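ATP phosphoribosyltransferase regulatory subunit (Thermotoga maritima, PDB 1USY) is probably required for the first step of histidine biosynthesis and may allow feedback regulation of ATP phosphoribosyltransferase activity by histidine. Local coordinates at residues N60-K63 and D68-I71; F10-K15 and Y91-E96; L173-K178 and T194-L199; R187-L192 and S207-L212; G37-F40 and N46-S49. All blocks are in the same frame, centred on the assembly; numbering follows the deposited sequence.

From the N terminus, contact 2 opens first: helix 6-16 is held against strand 86-98, closing a loop that contains contacts 5 and 1. Contact 5 shuts the hairpin of strands 40-42 and 47-50; contact 1 follows in series, bracing the end of helix 54-63 against the chain entering strand 71-83, and I71 packs on the backbone of E96 from contact 2. All three touch the second subunit. Contacts 3 and 4 come later and cross, their segments alternating along the chain: 173-178 with 194-199, then 187-192 with 207-212. Together they fasten the connection between helices 174-185 and 199-215. Contact 3 lies across the chain's centre from contacts 1, 2 and 5.

Contact 1: N60-K63 and D68-I71; sequences NHRK and DSQI
R62, near the end of helix 54-63, reaches over the chain that turns back toward strand 71-83 and pairs with D68. Along the helix toward it, N60 is tied to K63, whose NZ donates to N60 OD1 at 3.2 Å, a link on the flank of the helix. H61 turns elsewhere: its NE2 is hydrogen-bonded to E30, and the ring packs on M1 of the second subunit. R62 then carries the whole contact. With CG anti to the backbone N (chi1 -169°) and chi2 also extended, the chain runs straight out from the helix before bending at chi3, which delivers the guanidinium to the loop. On the way R62 CD passes 3.7 Å from I71 CD1. At the end R62 NH2 forms a salt bridge with D68 OD1, whose modelled separation is too short to be relied on; the guanidinium and carboxylate planes stand 74° apart, so the two groups do not meet as a coplanar fork. S69 N sits over one face of the R62 guanidinium, offset toward the rim, 4.1 Å above the plane. R62 NH2 also forms a salt bridge with E261. Cut back to an alanine here, the side chain would probably leave D68 and E261 without the cation they share. A buried guanidinium thus has two acidic partners, which probably stabilise its positive charge, and the pairing with D68 likely holds the 68-71 loop against the helix end.

Contact 2: F10-K15 and Y91-E96; sequences FSFYSK and YQLGLE
F12 projects from helix 6-16 onto strand 86-98 and meets L93, G94 and L95 in turn. Its CG is anti to the backbone N (chi1 -179°), which carries the ring out from the helix toward the strand. L93 contributes most on the strand side: its CB stands over the middle of one ring face, 3.9 Å from the F12 centroid and only 11° off the ring normal, a CH-pi contact. L93 CD1 packs beside the root of the same side chain, 3.7 Å from F12 CB, the two side chains sliding past each other in opposite directions. At the far end of the ring L95 crosses at a slant, bringing CD2 to 3.5 Å from F12 CZ. Between the two leucines, G94 O lies in the ring plane at the edge. The contact is buried and apolar. The short helix and strand axes run almost exactly parallel, 2° apart and 9.8 Å from each other at closest approach. Helix 103-120 also packs on F12, through I113 and S116, while A76 and W74 of the adjacent strand 71-83 lie against L93 and L95. Salt bridges from K15 to E115 and E119 tie helix 6-16 to helix 103-120.

Contact 3: L173-K178 and T194-L199; sequences LSRVEK and TMDLPL
R175 and D196 meet with their side chains crossing at about a right angle, the guanidinium and carboxylate planes turned 36° from each other. R175 NE gives a weak hydrogen bond to D196 OD1, 2.8 Å long but bent, with an N-H...O angle of 124°, as part of a salt bridge. R175 NH2 lies 2.9 Å from the same D196 OD1, so one carboxylate oxygen faces two nitrogens. D196 has CG anti to the backbone N (chi1 165°), which brings OD1 to the arginine, and the arginine curls to it through a bend at chi3. One turn on, K178 reaches across to the loop, touching it with its NZ end: K178 NZ comes to 3.6 Å from M195 CA and 3.8 Å from M195 CG, but the charge is paired with D182 of its own helix. The R175-D196 pair therefore carries the link, and K178 only brushes the loop. A second salt bridge joins R175 to D137 of helix 135-139, where L138 also packs on the arginine. Helix 174-185, which supplies I180, I184 and Y185 to the histidine pocket, is thereby tied both to helix 135-139 and to the loop leading into helix 199-215.

Contact 4: R187-L192 and S207-L212; sequences RSPEHL and SASSFL
P189 and S209 are the closest pair here: the pyrrolidine ring lies against the serine side chain, with P189 CB 3.5 Å from S209 CB. P189 CG backs this up, 3.8 Å from S209 OG. L192 adds one methyl, CD1, at 3.7 Å from S209 OG. The approach is van der Waals packing of carbon on a small residue, and the slight side chain of S209 probably allows the close approach, with the CA atoms of P189 and S209 6.1 Å apart. The serine hydroxyl is spoken for within its own helix. With OG anti to the carbonyl carbon (chi1 -65°), it lies beside the backbone N and hydrogen-bonds to L205 O, one turn earlier.

P189 begins the 3-10 turn 189-191, which is closed by L192 N donating to P189 O at 2.8 Å. S188 O receives both H191 N, at 2.9 Å, and H191 ND1, at 3.2 Å, the two donors arriving from the same face of the carbonyl plane. S188 O lies close to the imidazole plane, 8° out of it. S188 OG in turn donates to E190 OE2 at 2.7 Å, approaching from above the carboxylate plane. Further out, R187, just before the turn, forms salt bridges with E128, E222 and D224, which probably help hold it. V221 packs on P189, and I223 on L192 and S209. This is a 3-10 turn packed on helix 199-215 beside strand 220-223, outermost in the mixed sheet within this chain, in the domain related to class-II aminoacyl-tRNA synthetases.

Contact 5: G37-F40 and N46-S49; sequences GNFF and NLFS
F48 O is held by two groups of the facing segment: F40 N donates to it at 2.9 Å, and F39 CA approaches it in a CA-H...O contact at 3.2 Å. The return bond runs from F48 N to F40 O at 2.7 Å, and L47 CA makes the matching CA-H...O contact to F40 O. F40 and F48 are thus a hydrogen-bonded pair of an antiparallel hairpin, and both N-H groups lie in the carbonyl plane of the oxygen they reach. Their side chains leave on one face of the sheet, with F40 CB 4.2 Å from F48 CB; the rings diverge, and F48 O lies in plane at the edge of the F40 ring.

F39 and L47 meet separately. L47 CD2 stands over one face of the F39 ring, 3.8 Å from its centroid and 28° off the normal, offset toward the rim in a CH-pi contact. F39 places its ring there by taking the crowded position between backbone N and carbonyl carbon (chi1 69°). A serine here would probably leave L47 CD2 without the aromatic face it rests on and open a gap beside R43 of the second subunit, which also packs on F39. The hairpin reaches beyond the chain: F40 pairs antiparallel with a strand of the second subunit, and N46 ND2 bonds to S85 O of that subunit. Backbone bonds thus set the register, while the rings of F39, F40 and F48 add packing contacts with the second subunit and probably contribute to that interface.

Contact 1: N60-K63 and D68-I71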
# COMPACT_ATOMS: atom_id res chain seq x y z
N ASN B 60 -15.79 1.38 20.23
CA ASN B 60 -15.33 2.64 19.65
C ASN B 60 -16.50 3.56 19.31
O ASN B 60 -16.47 4.73 19.64
CB ASN B 60 -14.47 2.42 18.40
CG ASN B 60 -13.03 2.07 18.73
OD1 ASN B 60 -12.44 2.59 19.69
ND2 ASN B 60 -12.46 1.18 17.92
N HIS B 61 -17.53 3.01 18.67
CA HIS B 61 -18.70 3.78 18.25
C HIS B 61 -19.55 4.37 19.36
O HIS B 61 -20.29 5.31 19.15
CB HIS B 61 -19.56 2.94 17.33
CG HIS B 61 -18.94 2.72 15.99
ND1 HIS B 61 -19.64 2.88 14.81
CD2 HIS B 61 -17.68 2.36 15.64
CE1 HIS B 61 -18.83 2.62 13.79
NE2 HIS B 61 -17.65 2.29 14.27
N ARG B 62 -19.47 3.76 20.54
CA ARG B 62 -20.02 4.30 21.77
C ARG B 62 -19.28 5.59 22.18
O ARG B 62 -19.91 6.58 22.57
CB ARG B 62 -19.91 3.24 22.87
CG ARG B 62 -20.67 3.54 24.16
CD ARG B 62 -20.51 2.48 25.26
NE ARG B 62 -20.04 3.14 26.48
CZ ARG B 62 -20.75 3.30 27.59
NH1 ARG B 62 -21.98 2.82 27.71
NH2 ARG B 62 -20.21 3.95 28.62
N LYS B 63 -17.94 5.58 22.05
CA LYS B 63 -17.06 6.69 22.48
C LYS B 63 -17.14 7.93 21.58
O LYS B 63 -16.72 9.03 21.97
CB LYS B 63 -15.60 6.22 22.56
CG LYS B 63 -15.26 5.42 23.81
CD LYS B 63 -13.79 4.97 23.81
CE LYS B 63 -13.57 3.75 22.90
NZ LYS B 63 -12.14 3.29 22.81
N ASP B 68 -22.34 9.87 26.91
CA ASP B 68 -22.15 8.53 27.49
C ASP B 68 -23.42 7.65 27.62
O ASP B 68 -24.28 7.90 28.47
CB ASP B 68 -21.35 8.57 28.79
CG ASP B 68 -20.46 7.35 28.96
OD1 ASP B 68 -20.99 6.21 28.94
OD2 ASP B 68 -19.22 7.43 29.10
N SER B 69 -23.50 6.60 26.81
CA SER B 69 -24.77 5.95 26.51
C SER B 69 -24.86 4.44 26.77
O SER B 69 -23.96 3.67 26.46
CB SER B 69 -25.21 6.26 25.07
OG SER B 69 -24.20 5.93 24.12
N GLN B 70 -26.00 4.05 27.34
CA GLN B 70 -26.33 2.64 27.49
C GLN B 70 -26.56 2.02 26.11
O GLN B 70 -27.53 2.33 25.43
CB GLN B 70 -27.56 2.48 28.39
CG GLN B 70 -27.73 3.57 29.46
CD GLN B 70 -27.10 3.19 30.80
OE1 GLN B 70 -27.57 2.29 31.48
NE2 GLN B 70 -26.03 3.88 31.17
N ILE B 71 -25.64 1.16 25.70
CA ILE B 71 -25.70 0.45 24.43
C ILE B 71 -26.22 -0.98 24.63
O ILE B 71 -25.67 -1.72 25.44
CB ILE B 71 -24.28 0.43 23.82
CG1 ILE B 71 -24.18 1.50 22.75
CG2 ILE B 71 -23.90 -0.95 23.25
CD1 ILE B 71 -23.63 2.79 23.25

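Contact 2: F10-K15 and Y91-E96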
# COMPACT_ATOMS: atom_id res chain seq x y z
N PHE B 10 -32.96 -13.63 10.61
CA PHE B 10 -34.25 -13.06 11.02
C PHE B 10 -34.67 -13.55 12.40
O PHE B 10 -35.15 -12.77 13.24
CB PHE B 10 -35.35 -13.42 10.01
CG PHE B 10 -36.77 -13.07 10.50
CD1 PHE B 10 -37.22 -11.75 10.50
CD2 PHE B 10 -37.63 -14.07 10.96
CE1 PHE B 10 -38.51 -11.43 10.94
CE2 PHE B 10 -38.91 -13.76 11.40
CZ PHE B 10 -39.35 -12.43 11.39
N SER B 11 -34.50 -14.86 12.61
CA SER B 11 -34.85 -15.49 13.86
C SER B 11 -34.11 -14.86 15.04
O SER B 11 -34.73 -14.52 16.04
CB SER B 11 -34.55 -16.99 13.76
OG SER B 11 -34.80 -17.66 15.00
N PHE B 12 -32.79 -14.69 14.89
CA PHE B 12 -31.90 -14.13 15.90
C PHE B 12 -32.28 -12.69 16.20
O PHE B 12 -32.29 -12.29 17.34
CB PHE B 12 -30.43 -14.19 15.42
CG PHE B 12 -29.46 -13.65 16.41
CD1 PHE B 12 -29.09 -14.41 17.52
CD2 PHE B 12 -28.89 -12.39 16.23
CE1 PHE B 12 -28.20 -13.90 18.46
CE2 PHE B 12 -27.97 -11.87 17.15
CZ PHE B 12 -27.63 -12.62 18.27
N TYR B 13 -32.57 -11.95 15.14
CA TYR B 13 -33.11 -10.59 15.20
C TYR B 13 -34.44 -10.54 15.96
O TYR B 13 -34.70 -9.57 16.67
CB TYR B 13 -33.29 -10.07 13.75
CG TYR B 13 -34.34 -8.98 13.60
CD1 TYR B 13 -34.15 -7.72 14.18
CD2 TYR B 13 -35.52 -9.22 12.89
CE1 TYR B 13 -35.11 -6.72 14.07
CE2 TYR B 13 -36.49 -8.22 12.78
CZ TYR B 13 -36.28 -6.97 13.37
OH TYR B 13 -37.21 -5.96 13.26
N SER B 14 -35.29 -11.56 15.82
CA SER B 14 -36.52 -11.62 16.62
C SER B 14 -36.24 -11.88 18.08
O SER B 14 -36.81 -11.25 18.94
CB SER B 14 -37.54 -12.63 16.07
OG SER B 14 -37.64 -12.48 14.67
N LYS B 15 -35.36 -12.82 18.35
CA LYS B 15 -34.98 -13.09 19.73
C LYS B 15 -34.43 -11.84 20.39
O LYS B 15 -34.83 -11.54 21.52
CB LYS B 15 -33.97 -14.23 19.82
CG LYS B 15 -34.53 -15.55 19.35
CD LYS B 15 -33.42 -16.59 19.23
CE LYS B 15 -33.83 -17.74 18.32
NZ LYS B 15 -35.24 -18.15 18.52
N TYR B 91 -18.85 -15.15 9.23
CA TYR B 91 -20.10 -14.40 9.41
C TYR B 91 -20.65 -14.63 10.82
O TYR B 91 -20.89 -15.77 11.23
CB TYR B 91 -21.14 -14.87 8.38
CG TYR B 91 -22.35 -13.95 8.33
CD1 TYR B 91 -22.40 -12.90 7.40
CD2 TYR B 91 -23.42 -14.14 9.22
CE1 TYR B 91 -23.52 -12.05 7.35
CE2 TYR B 91 -24.54 -13.29 9.17
CZ TYR B 91 -24.59 -12.25 8.24
OH TYR B 91 -25.68 -11.44 8.20
N GLN B 92 -20.82 -13.55 11.59
CA GLN B 92 -21.17 -13.66 13.00
C GLN B 92 -22.51 -13.04 13.39
O GLN B 92 -22.91 -11.99 12.86
CB GLN B 92 -20.10 -12.99 13.86
CG GLN B 92 -18.98 -13.92 14.24
CD GLN B 92 -17.98 -13.25 15.15
OE1 GLN B 92 -18.35 -12.47 16.03
NE2 GLN B 92 -16.70 -13.54 14.93
N LEU B 93 -23.17 -13.68 14.34
CA LEU B 93 -24.34 -13.09 14.98
C LEU B 93 -23.96 -12.75 16.39
O LEU B 93 -23.35 -13.55 17.05
CB LEU B 93 -25.53 -14.04 14.98
CG LEU B 93 -26.01 -14.50 13.61
CD1 LEU B 93 -27.34 -15.32 13.67
CD2 LEU B 93 -26.16 -13.33 12.67
N GLY B 94 -24.32 -11.57 16.89
CA GLY B 94 -23.97 -11.25 18.26
C GLY B 94 -24.70 -10.16 19.01
O GLY B 94 -25.51 -9.40 18.46
N LEU B 95 -24.42 -10.11 20.30
CA LEU B 95 -25.07 -9.16 21.19
C LEU B 95 -23.99 -8.45 21.96
O LEU B 95 -22.86 -8.93 22.07
CB LEU B 95 -26.02 -9.85 22.17
CG LEU B 95 -26.98 -10.91 21.64
CD1 LEU B 95 -27.61 -11.74 22.79
CD2 LEU B 95 -28.04 -10.25 20.76
N GLU B 96 -24.35 -7.31 22.50
CA GLU B 96 -23.46 -6.48 23.26
C GLU B 96 -24.33 -5.60 24.17
O GLU B 96 -25.16 -4.83 23.68
CB GLU B 96 -22.65 -5.66 22.27
CG GLU B 96 -21.19 -5.50 22.60
CD GLU B 96 -20.46 -6.81 22.76
OE1 GLU B 96 -20.09 -7.10 23.91
OE2 GLU B 96 -20.20 -7.52 21.75

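Contact 3: L173-K178 and T194-L199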
# COMPACT_ATOMS: atom_id res chain seq x y z
N LEU B 173 1.03 -27.36 43.96
CA LEU B 173 0.09 -26.94 42.91
C LEU B 173 -1.11 -27.92 42.78
O LEU B 173 -1.77 -28.00 41.72
CB LEU B 173 0.82 -26.76 41.57
CG LEU B 173 2.24 -26.15 41.54
CD1 LEU B 173 3.05 -26.73 40.41
CD2 LEU B 173 2.21 -24.67 41.36
N SER B 174 -1.39 -28.63 43.88
CA SER B 174 -2.52 -29.57 44.01
C SER B 174 -3.91 -28.98 43.68
O SER B 174 -4.76 -29.65 43.07
CB SER B 174 -2.56 -30.19 45.41
OG SER B 174 -3.17 -29.28 46.30
N ARG B 175 -4.15 -27.73 44.07
CA ARG B 175 -5.40 -27.10 43.66
C ARG B 175 -5.39 -26.65 42.20
O ARG B 175 -6.47 -26.47 41.61
CB ARG B 175 -5.85 -25.97 44.60
CG ARG B 175 -4.77 -25.16 45.27
CD ARG B 175 -5.29 -24.23 46.40
NE ARG B 175 -6.57 -23.63 46.05
CZ ARG B 175 -6.79 -22.34 45.79
NH1 ARG B 175 -5.81 -21.44 45.85
NH2 ARG B 175 -8.01 -21.95 45.47
N VAL B 176 -4.20 -26.51 41.59
CA VAL B 176 -4.11 -26.31 40.15
C VAL B 176 -4.49 -27.63 39.46
O VAL B 176 -5.32 -27.68 38.56
CB VAL B 176 -2.71 -25.89 39.68
CG1 VAL B 176 -2.67 -25.78 38.16
CG2 VAL B 176 -2.29 -24.56 40.30
N GLU B 177 -3.89 -28.71 39.94
CA GLU B 177 -4.16 -30.04 39.41
C GLU B 177 -5.66 -30.39 39.49
O GLU B 177 -6.18 -31.10 38.62
CB GLU B 177 -3.33 -31.09 40.16
CG GLU B 177 -1.82 -30.93 39.95
CD GLU B 177 -0.97 -31.60 41.03
OE1 GLU B 177 -1.52 -31.93 42.12
OE2 GLU B 177 0.25 -31.79 40.80
N LYS B 178 -6.35 -29.88 40.51
CA LYS B 178 -7.74 -30.23 40.74
C LYS B 178 -8.65 -29.52 39.73
O LYS B 178 -9.55 -30.14 39.13
CB LYS B 178 -8.15 -29.94 42.19
CG LYS B 178 -9.33 -30.74 42.69
CD LYS B 178 -10.38 -29.80 43.31
CE LYS B 178 -11.71 -30.52 43.60
NZ LYS B 178 -12.86 -29.65 43.25
N THR B 194 -18.44 -28.98 45.67
CA THR B 194 -17.16 -29.66 45.89
C THR B 194 -15.95 -28.72 45.68
O THR B 194 -14.88 -28.93 46.26
CB THR B 194 -17.04 -30.86 44.87
OG1 THR B 194 -18.26 -31.62 44.86
CG2 THR B 194 -15.95 -31.89 45.30
N MET B 195 -16.12 -27.70 44.83
CA MET B 195 -14.98 -26.92 44.36
C MET B 195 -14.58 -25.82 45.35
O MET B 195 -15.45 -25.16 45.93
CB MET B 195 -15.27 -26.32 42.98
CG MET B 195 -15.53 -27.35 41.88
SD MET B 195 -15.35 -26.72 40.20
CE MET B 195 -16.85 -27.27 39.47
N ASP B 196 -13.27 -25.69 45.57
CA ASP B 196 -12.66 -24.62 46.35
C ASP B 196 -12.59 -23.41 45.44
O ASP B 196 -11.76 -23.39 44.51
CB ASP B 196 -11.26 -25.05 46.80
CG ASP B 196 -10.39 -23.87 47.30
OD1 ASP B 196 -9.14 -23.99 47.22
OD2 ASP B 196 -10.84 -22.81 47.81
N LEU B 197 -13.46 -22.43 45.68
CA LEU B 197 -13.63 -21.30 44.77
C LEU B 197 -14.04 -20.03 45.50
O LEU B 197 -14.89 -20.08 46.38
CB LEU B 197 -14.71 -21.62 43.73
CG LEU B 197 -14.36 -22.49 42.52
CD1 LEU B 197 -15.59 -22.60 41.64
CD2 LEU B 197 -13.19 -21.95 41.71
N PRO B 198 -13.44 -18.89 45.15
CA PRO B 198 -13.86 -17.59 45.69
C PRO B 198 -15.38 -17.41 45.59
O PRO B 198 -15.97 -17.69 44.55
CB PRO B 198 -13.12 -16.58 44.82
CG PRO B 198 -11.99 -17.30 44.26
CD PRO B 198 -12.29 -18.76 44.23
N LEU B 199 -15.98 -16.96 46.69
CA LEU B 199 -17.42 -16.97 46.89
C LEU B 199 -18.19 -16.40 45.71
O LEU B 199 -19.03 -17.08 45.12
CB LEU B 199 -17.79 -16.24 48.18
CG LEU B 199 -19.26 -15.95 48.48
CD1 LEU B 199 -19.95 -17.21 49.00
CD2 LEU B 199 -19.41 -14.77 49.49

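Contact 4: R187-L192 and S207-L212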
# COMPACT_ATOMS: atom_id res chain seq x y z
N ARG B 187 -17.33 -31.93 35.25
CA ARG B 187 -17.75 -30.71 34.58
C ARG B 187 -19.23 -30.38 34.82
O ARG B 187 -19.72 -29.32 34.45
CB ARG B 187 -17.47 -30.82 33.06
CG ARG B 187 -16.05 -31.22 32.73
CD ARG B 187 -15.83 -31.61 31.28
NE ARG B 187 -16.56 -30.79 30.33
CZ ARG B 187 -16.07 -29.71 29.74
NH1 ARG B 187 -14.83 -29.29 30.03
NH2 ARG B 187 -16.83 -29.03 28.87
N SER B 188 -19.94 -31.33 35.40
CA SER B 188 -21.31 -31.13 35.83
C SER B 188 -21.41 -30.00 36.88
O SER B 188 -20.63 -30.00 37.85
CB SER B 188 -21.81 -32.45 36.44
OG SER B 188 -23.06 -32.78 35.88
N PRO B 189 -22.37 -29.08 36.74
CA PRO B 189 -22.52 -27.95 37.67
C PRO B 189 -22.70 -28.42 39.11
O PRO B 189 -22.40 -27.70 40.08
CB PRO B 189 -23.80 -27.25 37.20
CG PRO B 189 -23.94 -27.64 35.76
CD PRO B 189 -23.39 -29.05 35.66
N GLU B 190 -23.19 -29.64 39.24
CA GLU B 190 -23.51 -30.20 40.54
C GLU B 190 -22.25 -30.21 41.39
O GLU B 190 -22.33 -30.05 42.60
CB GLU B 190 -24.16 -31.58 40.36
CG GLU B 190 -25.56 -31.53 39.68
CD GLU B 190 -25.55 -31.26 38.15
OE1 GLU B 190 -26.65 -31.13 37.54
OE2 GLU B 190 -24.46 -31.17 37.54
N HIS B 191 -21.09 -30.33 40.73
CA HIS B 191 -19.80 -30.42 41.44
C HIS B 191 -19.35 -29.08 41.96
O HIS B 191 -18.36 -29.01 42.69
CB HIS B 191 -18.68 -30.97 40.54
CG HIS B 191 -18.86 -32.40 40.12
ND1 HIS B 191 -19.44 -32.75 38.92
CD2 HIS B 191 -18.49 -33.56 40.72
CE1 HIS B 191 -19.44 -34.07 38.81
NE2 HIS B 191 -18.87 -34.58 39.89
N LEU B 192 -20.04 -28.01 41.58
CA LEU B 192 -19.61 -26.65 41.98
C LEU B 192 -19.48 -26.43 43.50
O LEU B 192 -18.73 -25.57 43.92
CB LEU B 192 -20.52 -25.57 41.39
CG LEU B 192 -20.37 -25.20 39.92
CD1 LEU B 192 -21.67 -24.54 39.45
CD2 LEU B 192 -19.17 -24.26 39.71
N SER B 207 -25.44 -19.65 39.42
CA SER B 207 -26.66 -19.02 38.94
C SER B 207 -26.75 -19.17 37.41
O SER B 207 -27.85 -19.35 36.86
CB SER B 207 -26.72 -17.55 39.39
OG SER B 207 -27.56 -16.79 38.53
N ALA B 208 -25.60 -19.13 36.75
CA ALA B 208 -25.54 -19.35 35.30
C ALA B 208 -25.94 -20.80 34.98
O ALA B 208 -26.92 -21.04 34.29
CB ALA B 208 -24.13 -18.99 34.74
N SER B 209 -25.18 -21.77 35.50
CA SER B 209 -25.51 -23.20 35.39
C SER B 209 -27.00 -23.48 35.60
O SER B 209 -27.63 -24.12 34.75
CB SER B 209 -24.75 -23.98 36.46
OG SER B 209 -23.36 -23.91 36.22
N SER B 210 -27.54 -22.98 36.71
CA SER B 210 -28.96 -23.15 37.04
C SER B 210 -29.85 -22.58 35.96
O SER B 210 -30.70 -23.27 35.39
CB SER B 210 -29.30 -22.41 38.34
OG SER B 210 -29.19 -23.29 39.44
N PHE B 211 -29.64 -21.32 35.70
CA PHE B 211 -30.42 -20.62 34.71
C PHE B 211 -30.47 -21.42 33.39
O PHE B 211 -31.54 -21.69 32.84
CB PHE B 211 -29.84 -19.24 34.44
CG PHE B 211 -30.64 -18.48 33.39
CD1 PHE B 211 -30.21 -18.49 32.06
CD2 PHE B 211 -31.79 -17.77 33.75
CE1 PHE B 211 -30.94 -17.80 31.09
CE2 PHE B 211 -32.52 -17.08 32.78
CZ PHE B 211 -32.09 -17.09 31.45
N LEU B 212 -29.30 -21.81 32.91
CA LEU B 212 -29.20 -22.56 31.64
C LEU B 212 -29.85 -23.95 31.73
O LEU B 212 -30.61 -24.37 30.85
CB LEU B 212 -27.73 -22.74 31.23
CG LEU B 212 -27.05 -21.42 30.82
CD1 LEU B 212 -25.68 -21.64 30.17
CD2 LEU B 212 -27.86 -20.60 29.81

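Contact 5: G37-F40 and N46-S49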
# COMPACT_ATOMS: atom_id res chain seq x y z
N GLY B 37 -1.22 -2.43 14.34
CA GLY B 37 -1.50 -3.80 13.91
C GLY B 37 -1.78 -4.03 12.44
O GLY B 37 -1.05 -3.59 11.55
N ASN B 38 -2.87 -4.75 12.19
CA ASN B 38 -3.33 -5.01 10.85
C ASN B 38 -3.96 -3.74 10.31
O ASN B 38 -5.03 -3.30 10.77
CB ASN B 38 -4.34 -6.14 10.87
CG ASN B 38 -3.69 -7.46 11.15
OD1 ASN B 38 -2.61 -7.75 10.63
ND2 ASN B 38 -4.34 -8.29 11.96
N PHE B 39 -3.26 -3.13 9.37
CA PHE B 39 -3.82 -2.00 8.71
C PHE B 39 -3.92 -2.29 7.21
O PHE B 39 -3.36 -3.27 6.74
CB PHE B 39 -3.06 -0.72 9.06
CG PHE B 39 -1.67 -0.65 8.50
CD1 PHE B 39 -0.58 -0.55 9.36
CD2 PHE B 39 -1.44 -0.62 7.14
CE1 PHE B 39 0.69 -0.45 8.87
CE2 PHE B 39 -0.16 -0.53 6.64
CZ PHE B 39 0.91 -0.43 7.50
N PHE B 40 -4.68 -1.45 6.51
CA PHE B 40 -4.87 -1.49 5.07
C PHE B 40 -4.57 -0.09 4.58
O PHE B 40 -5.04 0.89 5.16
CB PHE B 40 -6.30 -1.89 4.70
CG PHE B 40 -6.67 -3.31 5.14
CD1 PHE B 40 -7.10 -3.56 6.43
CD2 PHE B 40 -6.58 -4.38 4.26
CE1 PHE B 40 -7.43 -4.86 6.83
CE2 PHE B 40 -6.89 -5.65 4.63
CZ PHE B 40 -7.32 -5.91 5.92
N ASN B 46 -5.11 6.93 2.82
CA ASN B 46 -5.89 6.54 4.00
C ASN B 46 -5.35 5.25 4.59
O ASN B 46 -4.95 4.36 3.85
CB ASN B 46 -7.38 6.32 3.64
CG ASN B 46 -8.06 7.56 3.05
OD1 ASN B 46 -7.99 8.65 3.64
ND2 ASN B 46 -8.72 7.40 1.89
N LEU B 47 -5.33 5.15 5.91
CA LEU B 47 -5.06 3.88 6.58
C LEU B 47 -6.37 3.36 7.10
O LEU B 47 -7.20 4.15 7.54
CB LEU B 47 -4.16 4.07 7.77
CG LEU B 47 -2.68 4.03 7.48
CD1 LEU B 47 -1.97 4.62 8.66
CD2 LEU B 47 -2.25 2.62 7.26
N PHE B 48 -6.56 2.05 7.10
CA PHE B 48 -7.81 1.50 7.61
C PHE B 48 -7.57 0.35 8.58
O PHE B 48 -6.60 -0.38 8.43
CB PHE B 48 -8.72 1.03 6.45
CG PHE B 48 -9.27 2.16 5.59
CD1 PHE B 48 -8.72 2.43 4.35
CD2 PHE B 48 -10.35 2.91 6.01
CE1 PHE B 48 -9.24 3.46 3.54
CE2 PHE B 48 -10.87 3.94 5.22
CZ PHE B 48 -10.32 4.20 3.97
N SER B 49 -8.44 0.21 9.56
CA SER B 49 -8.58 -1.04 10.28
C SER B 49 -9.78 -1.73 9.72
O SER B 49 -10.71 -1.07 9.23
CB SER B 49 -8.77 -0.86 11.79
OG SER B 49 -9.34 0.40 12.07